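Local coordinates for protein glutathione synthetase-like effector 30 (Gpa-GSS30-apo) (Globodera pallida, PDB 5OET) that is a glutathione synthetase-like effector of a plant-parasitic nematode, probably derived from the housekeeping ligase that joins gamma-glutamylcysteine to glycine at the expense of ATP, at residues A[324-327]-A[328-332]. Sequence-based numbering, arbitrary orientation.
Sequences MDLN and FVIDH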
loop_
_atom_site.group_PDB
_atom_site.type_symbol
_atom_site.label_atom_id
_atom_site.label_comp_id
_atom_site.label_asym_id
_atom_site.label_seq_id
_atom_site.Cartn_x
_atom_site.Cartn_y
_atom_site.Cartn_z
ATOM N N MET A 324 23.722 -5.091 -22.153
ATOM C CA MET A 324 25.028 -4.611 -21.665
ATOM C C MET A 324 25.794 -3.743 -22.674
ATOM O O MET A 324 26.368 -2.715 -22.297
ATOM C CB MET A 324 25.930 -5.779 -21.198
ATOM C CG MET A 324 27.167 -5.371 -20.372
ATOM S SD MET A 324 26.889 -4.471 -18.798
ATOM C CE MET A 324 28.588 -4.242 -18.270
ATOM N N ASP A 325 25.838 -4.179 -23.933
ATOM C CA ASP A 325 26.242 -3.318 -25.067
ATOM C C ASP A 325 25.311 -2.110 -25.155
ATOM O O ASP A 325 25.749 -0.972 -25.350
ATOM C CB ASP A 325 26.170 -4.076 -26.408
ATOM C CG ASP A 325 27.484 -4.756 -26.806
ATOM O OD1 ASP A 325 28.412 -4.844 -25.977
ATOM O OD2 ASP A 325 27.581 -5.213 -27.970
ATOM N N LEU A 326 24.014 -2.386 -25.036
ATOM C CA LEU A 326 22.979 -1.366 -24.910
ATOM C C LEU A 326 23.268 -0.403 -23.763
ATOM O O LEU A 326 23.162 0.809 -23.949
ATOM C CB LEU A 326 21.617 -2.020 -24.696
ATOM C CG LEU A 326 20.409 -1.087 -24.560
ATOM C CD1 LEU A 326 20.208 -0.282 -25.846
ATOM C CD2 LEU A 326 19.188 -1.912 -24.209
ATOM N N ASN A 327 23.609 -0.943 -22.589
ATOM C CA ASN A 327 23.980 -0.118 -21.410
ATOM C C ASN A 327 25.047 0.948 -21.695
ATOM O O ASN A 327 24.955 2.055 -21.177
ATOM C CB ASN A 327 24.434 -0.977 -20.201
ATOM C CG ASN A 327 23.386 -1.054 -19.094
ATOM O OD1 ASN A 327 23.073 -0.050 -18.421
ATOM N ND2 ASN A 327 22.858 -2.253 -18.883
ATOM N N PHE A 328 26.045 0.623 -22.511
ATOM C CA PHE A 328 27.105 1.590 -22.832
ATOM C C PHE A 328 26.753 2.451 -24.045
ATOM O O PHE A 328 27.223 3.585 -24.138
ATOM C CB PHE A 328 28.469 0.895 -22.954
ATOM C CG PHE A 328 29.087 0.560 -21.615
ATOM C CD1 PHE A 328 28.617 -0.523 -20.863
ATOM C CD2 PHE A 328 30.113 1.340 -21.087
ATOM C CE1 PHE A 328 29.165 -0.823 -19.622
ATOM C CE2 PHE A 328 30.676 1.035 -19.854
ATOM C CZ PHE A 328 30.203 -0.049 -19.120
ATOM N N VAL A 329 25.911 1.935 -24.941
ATOM C CA VAL A 329 25.226 2.778 -25.940
ATOM C C VAL A 329 24.357 3.853 -25.245
ATOM O O VAL A 329 24.356 5.011 -25.661
ATOM C CB VAL A 329 24.419 1.926 -26.962
ATOM C CG1 VAL A 329 23.365 2.746 -27.700
ATOM C CG2 VAL A 329 25.371 1.264 -27.952
ATOM N N ILE A 330 23.644 3.482 -24.187
ATOM C CA ILE A 330 22.948 4.466 -23.339
ATOM C C ILE A 330 23.947 5.397 -22.622
ATOM O O ILE A 330 23.721 6.601 -22.526
ATOM C CB ILE A 330 22.055 3.780 -22.279
ATOM C CG1 ILE A 330 20.915 3.010 -22.947
ATOM C CG2 ILE A 330 21.482 4.797 -21.296
ATOM C CD1 ILE A 330 20.344 1.914 -22.072
ATOM N N ASP A 331 25.028 4.829 -22.095
ATOM C CA ASP A 331 26.021 5.597 -21.335
ATOM C C ASP A 331 26.732 6.660 -22.183
ATOM O O ASP A 331 27.048 7.736 -21.674
ATOM C CB ASP A 331 27.059 4.668 -20.674
ATOM C CG ASP A 331 27.591 5.230 -19.357
ATOM O OD1 ASP A 331 28.541 6.042 -19.375
ATOM O OD2 ASP A 331 27.038 4.857 -18.299
ATOM N N HIS A 332 26.973 6.352 -23.460
ATOM C CA HIS A 332 27.579 7.296 -24.405
ATOM C C HIS A 332 26.474 7.951 -25.257
ATOM O O HIS A 332 26.353 7.731 -26.454
ATOM C CB HIS A 332 28.643 6.582 -25.252
ATOM C CG HIS A 332 29.710 7.493 -25.770
ATOM N ND1 HIS A 332 30.291 7.353 -27.017
ATOM C CD2 HIS A 332 30.349 8.530 -25.175
ATOM C CE1 HIS A 332 31.255 8.249 -27.152
ATOM N NE2 HIS A 332 31.289 8.997 -26.062
#
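The short alpha-helix 325-331 is tied along its length by contacts between residues four apart; Met324, just ahead of it, meets Phe328, and Leu326 meets Ile330. Three regular backbone bonds run from i+4 to i: Val329 N reaches Asp325 O at 2.9 Å and Ile330 N reaches Leu326 O at 2.7 Å, both nearly straight. The next, Asp331 N to Asn327 O, is more bent, with an N-H...O angle of 140°. At the start the grip is looser, since Phe328 N splits weakly between Met324 O, four residues back, and Asp325 O, three back.

The Met324 side chain runs alongside that of Phe328, both extending in the same direction. The methionine chain leaves with CG anti to the backbone N (chi1 -166°), then bends at chi2, which brings its terminal methyl CE to 3.7 Å from Phe328 CE1. The carbonyl oxygen of Met324 sits at the edge of the same ring, in its plane, 3.5 Å from Phe328 CD1. On another side of the helix, the branch carbon Leu326 CG meets the terminal methyl Ile330 CD1 at 3.9 Å, the two chains crossing at a slant.

Helix 325-331 lies in the connection from strand 306-314 to strand 336-337, which pair in parallel in one sheet, so it is the helix of a beta-alpha-beta crossover. Phe328 stacks on the ring of Tyr341 and packs against Leu144 and Leu148 of helix 141-150, whose Arg147 forms a salt bridge with Asp325. The carboxylate of Asp331 accepts a hydrogen bond from the backbone N of Tyr341, while Asn327 and Ile330 lie against Asp313 and Val311 of strand 306-314.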